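Local atomic coordinates of sensor histidine kinase PdtaS (Mycobacterium tuberculosis, PDB entry 2YKF), a protein that probably senses nutrient deprivation as the cytosolic histidine kinase of a two-component system, autophosphorylating on binding cyclic di-GMP. Residues A26-G29 with E30-L33; L155-M158 with L159-T163. One frame throughout, in Å; residues are numbered along the deposited sequence.

Contact 1, residues 26-33, lies within helix 18-38; contact 2, residues 155-163, comes later in the chain and finishes helix 143-161. Their centres are about 13 Å apart, and they touch where Val27 CG2 packs 4.0 Å from Leu159 CD2. Both helices lie between the antiparallel sheet of the GAF domain and that of the PAS-like domain, with side chains reaching strands of each. A kinked helix and a helix terminus thus sit side by side in the layer joining the two sensing modules.

Contact 1 (A26-G29 with E30-L33); sequences AVVG and EWQL
Trp31 holds CG between its own backbone N and carbonyl carbon, chi1 69°, a torsion that turns the indole back along the helix over the preceding turn. Val28, with CG1 anti to its N, points the same way and lies beside it. The five-membered ring receives Val28 CA over one face, 3.8 Å from the centroid and only 14° off the normal, a CH-pi contact. Val28 CG1 then stands 3.7 Å from Trp31 NE1, while CG2 approaches CZ2 farther along the indole. On the same side of the ring plane, toward the benzo ring, Val27 CG1 packs loosely against Trp31 CE3 at 4.3 Å.

The backbone beneath is an example of a helix kink bridged by water. Val27 O accepts Glu30 N at 3.0 Å, an i to i+3 bond, and a weak bond from Trp31 N. One residue on, the direct bond from Gln32 N to Val28 O is missing: a water accepts Gln32 N at 3.0 Å and donates to Val28 O at 3.2 Å, lying also at the indole edge, in plane. In this GAF-domain helix the indole leans on Tyr42, Met44, Ala57 and Cys59 of the sheet. Glu30 departs elsewhere: its CG passes 3.1 Å from Ala26 O before the chain bends at chi2, and OE1 forms a salt bridge with Arg263 of the PAS-like domain.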
loop_
_atom_site.group_PDB
_atom_site.type_symbol
_atom_site.label_atom_id
_atom_site.label_comp_id
_atom_site.label_asym_id
_atom_site.label_seq_id
_atom_site.Cartn_x
_atom_site.Cartn_y
_atom_site.Cartn_z
ATOM N N ALA A 26 -0.978 -14.472 -13.044
ATOM C CA ALA A 26 -1.802 -14.384 -11.794
ATOM C C ALA A 26 -0.962 -14.300 -10.516
ATOM O O ALA A 26 -1.254 -13.493 -9.610
ATOM C CB ALA A 26 -2.799 -15.603 -11.731
ATOM N N VAL A 27 0.096 -15.125 -10.394
ATOM C CA VAL A 27 0.993 -14.991 -9.264
ATOM C C VAL A 27 1.554 -13.565 -9.118
ATOM O O VAL A 27 1.489 -12.962 -8.001
ATOM C CB VAL A 27 2.229 -15.962 -9.353
ATOM C CG1 VAL A 27 3.240 -15.627 -8.212
ATOM C CG2 VAL A 27 1.705 -17.464 -9.278
ATOM N N VAL A 28 2.135 -13.052 -10.199
ATOM C CA VAL A 28 2.710 -11.709 -10.208
ATOM C C VAL A 28 1.619 -10.609 -9.968
ATOM O O VAL A 28 1.875 -9.605 -9.320
ATOM C CB VAL A 28 3.512 -11.454 -11.531
ATOM C CG1 VAL A 28 4.054 -10.025 -11.542
ATOM C CG2 VAL A 28 4.714 -12.441 -11.593
ATOM N N GLY A 29 0.405 -10.878 -10.392
ATOM C CA GLY A 29 -0.687 -9.947 -10.185
ATOM C C GLY A 29 -1.057 -9.930 -8.708
ATOM O O GLY A 29 -1.651 -8.968 -8.262
ATOM N N GLU A 30 -0.709 -10.978 -7.948
ATOM C CA GLU A 30 -1.146 -11.083 -6.552
ATOM C C GLU A 30 -0.042 -11.004 -5.524
ATOM O O GLU A 30 -0.325 -10.860 -4.345
ATOM C CB GLU A 30 -1.768 -12.443 -6.341
ATOM C CG GLU A 30 -2.953 -12.704 -7.179
ATOM C CD GLU A 30 -4.286 -12.428 -6.481
ATOM O OE1 GLU A 30 -4.338 -11.589 -5.542
ATOM O OE2 GLU A 30 -5.289 -13.056 -6.911
ATOM N N TRP A 31 1.218 -11.194 -5.928
ATOM C CA TRP A 31 2.217 -11.467 -4.917
ATOM C C TRP A 31 2.702 -10.200 -4.162
ATOM O O TRP A 31 3.492 -10.322 -3.231
ATOM C CB TRP A 31 3.406 -12.211 -5.553
ATOM C CG TRP A 31 4.205 -11.399 -6.484
ATOM C CD1 TRP A 31 3.909 -10.148 -7.064
ATOM C CD2 TRP A 31 5.468 -11.793 -7.002
ATOM N NE1 TRP A 31 4.949 -9.787 -7.912
ATOM C CE2 TRP A 31 5.905 -10.793 -7.885
ATOM C CE3 TRP A 31 6.279 -12.950 -6.809
ATOM C CZ2 TRP A 31 7.159 -10.908 -8.577
ATOM C CZ3 TRP A 31 7.507 -13.024 -7.429
ATOM C CH2 TRP A 31 7.929 -12.022 -8.309
ATOM N N GLN A 32 2.227 -8.987 -4.504
ATOM C CA GLN A 32 2.471 -7.877 -3.562
ATOM C C GLN A 32 2.052 -8.258 -2.116
ATOM O O GLN A 32 2.705 -7.902 -1.133
ATOM C CB GLN A 32 1.780 -6.548 -4.001
ATOM C CG GLN A 32 2.291 -5.316 -3.086
ATOM C CD GLN A 32 3.777 -5.047 -3.301
ATOM O OE1 GLN A 32 4.248 -4.896 -4.447
ATOM N NE2 GLN A 32 4.543 -5.071 -2.216
ATOM N N LEU A 33 0.889 -8.897 -1.978
ATOM C CA LEU A 33 0.380 -9.303 -0.689
ATOM C C LEU A 33 1.384 -10.267 0.004
ATOM O O LEU A 33 1.711 -10.129 1.160
ATOM C CB LEU A 33 -0.962 -10.027 -0.878
ATOM C CG LEU A 33 -1.527 -10.689 0.359
ATOM C CD1 LEU A 33 -1.715 -9.675 1.501
ATOM C CD2 LEU A 33 -2.912 -11.415 -0.021
HETATM O O HOH W 1 0.767 -7.876 -6.913
#

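Contact 2 (L155-M158 with L159-T163); sequences LLRM and LAEGT
Arg157 reaches forward one turn to Glu161, and its side chain can be followed outward. CB leaves away from the following turn, but with CG anti to the backbone N (chi1 154°) and bends at chi2 and chi3 the chain swings back. Arg157 CG passes 4.0 Å from Glu161 CD; Arg157 CD comes closer, 3.1 Å from Glu161 OE2. NE and CZ stay farther, and Arg157 NH1 closes on Glu161 OE2 at 2.9 Å in a nearly straight salt-bridge hydrogen bond. OE2 lies at the guanidinium edge, in plane, yet the carboxylate is turned 80° against the guanidinium, consistent with a single-bond grip. The other oxygen, OE1, is held by Ala270 N, so Glu161 also ties the helix to the PAS-like domain.

On another side of the helix, Leu156 CD2 meets Leu159 CD1 at 4.1 Å, beside Leu128 and Leu34. At the end, Met158 O accepts Thr163 N at 2.8 Å, while Thr163 OG1 lies 3.4 Å from Met158 CB, the two side chains crossing at about a right angle. Gly162, with phi 77°, turns the chain out of the helix and gives a weak bond back to Leu159 O, completing a Schellman motif, a characteristic C-terminal helix cap.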
loop_
_atom_site.group_PDB
_atom_site.type_symbol
_atom_site.label_atom_id
_atom_site.label_comp_id
_atom_site.label_asym_id
_atom_site.label_seq_id
_atom_site.Cartn_x
_atom_site.Cartn_y
_atom_site.Cartn_z
ATOM N N LEU A 155 0.247 -18.899 2.541
ATOM C CA LEU A 155 0.108 -18.679 1.089
ATOM C C LEU A 155 1.226 -19.364 0.341
ATOM O O LEU A 155 1.017 -19.795 -0.759
ATOM C CB LEU A 155 0.178 -17.165 0.726
ATOM C CG LEU A 155 -0.860 -16.315 1.445
ATOM C CD1 LEU A 155 -0.506 -14.832 1.100
ATOM C CD2 LEU A 155 -2.257 -16.743 0.959
ATOM N N LEU A 156 2.445 -19.347 0.890
ATOM C CA LEU A 156 3.581 -20.026 0.223
ATOM C C LEU A 156 3.264 -21.534 0.053
ATOM O O LEU A 156 3.558 -22.142 -0.977
ATOM C CB LEU A 156 4.811 -19.821 1.082
ATOM C CG LEU A 156 5.508 -18.471 0.821
ATOM C CD1 LEU A 156 6.605 -18.285 1.824
ATOM C CD2 LEU A 156 6.053 -18.347 -0.618
ATOM N N ARG A 157 2.605 -22.103 1.042
ATOM C CA ARG A 157 2.141 -23.512 0.934
ATOM C C ARG A 157 1.080 -23.699 -0.170
ATOM O O ARG A 157 1.175 -24.610 -0.972
ATOM C CB ARG A 157 1.706 -24.069 2.320
ATOM C CG ARG A 157 0.688 -25.191 2.280
ATOM C CD ARG A 157 1.273 -26.612 2.413
ATOM N NE ARG A 157 1.368 -27.047 3.813
ATOM C CZ ARG A 157 1.199 -28.303 4.258
ATOM N NH1 ARG A 157 0.873 -29.301 3.422
ATOM N NH2 ARG A 157 1.330 -28.556 5.563
ATOM N N MET A 158 0.108 -22.784 -0.258
ATOM C CA MET A 158 -0.834 -22.797 -1.352
ATOM C C MET A 158 -0.181 -22.619 -2.711
ATOM O O MET A 158 -0.616 -23.266 -3.713
ATOM C CB MET A 158 -1.875 -21.677 -1.078
ATOM C CG MET A 158 -2.791 -22.116 0.037
ATOM S SD MET A 158 -4.043 -20.926 0.502
ATOM C CE MET A 158 -5.159 -21.184 -0.842
ATOM N N LEU A 159 0.822 -21.707 -2.804
ATOM C CA LEU A 159 1.572 -21.583 -4.061
ATOM C C LEU A 159 2.230 -22.940 -4.435
ATOM O O LEU A 159 2.190 -23.350 -5.607
ATOM C CB LEU A 159 2.676 -20.523 -3.928
ATOM C CG LEU A 159 2.079 -19.107 -4.060
ATOM C CD1 LEU A 159 3.037 -18.084 -3.418
ATOM C CD2 LEU A 159 1.966 -18.869 -5.532
ATOM N N ALA A 160 2.832 -23.585 -3.439
ATOM C CA ALA A 160 3.540 -24.879 -3.631
ATOM C C ALA A 160 2.557 -25.992 -3.984
ATOM O O ALA A 160 2.919 -26.914 -4.711
ATOM C CB ALA A 160 4.385 -25.229 -2.396
ATOM N N GLU A 161 1.296 -25.869 -3.545
ATOM C CA GLU A 161 0.267 -26.871 -3.808
ATOM C C GLU A 161 -0.544 -26.531 -4.996
ATOM O O GLU A 161 -1.443 -27.283 -5.350
ATOM C CB GLU A 161 -0.660 -27.075 -2.575
ATOM C CG GLU A 161 0.136 -27.685 -1.422
ATOM C CD GLU A 161 -0.657 -28.027 -0.126
ATOM O OE1 GLU A 161 -1.808 -27.559 0.078
ATOM O OE2 GLU A 161 -0.077 -28.762 0.720
ATOM N N GLY A 162 -0.293 -25.369 -5.598
ATOM C CA GLY A 162 -1.013 -24.992 -6.797
ATOM C C GLY A 162 -2.438 -24.509 -6.529
ATOM O O GLY A 162 -3.243 -24.470 -7.444
ATOM N N THR A 163 -2.745 -24.122 -5.304
ATOM C CA THR A 163 -4.105 -23.649 -4.968
ATOM C C THR A 163 -4.268 -22.114 -4.781
ATOM O O THR A 163 -5.396 -21.611 -4.534
ATOM C CB THR A 163 -4.598 -24.316 -3.697
ATOM O OG1 THR A 163 -3.623 -24.125 -2.675
ATOM C CG2 THR A 163 -4.814 -25.878 -3.920
#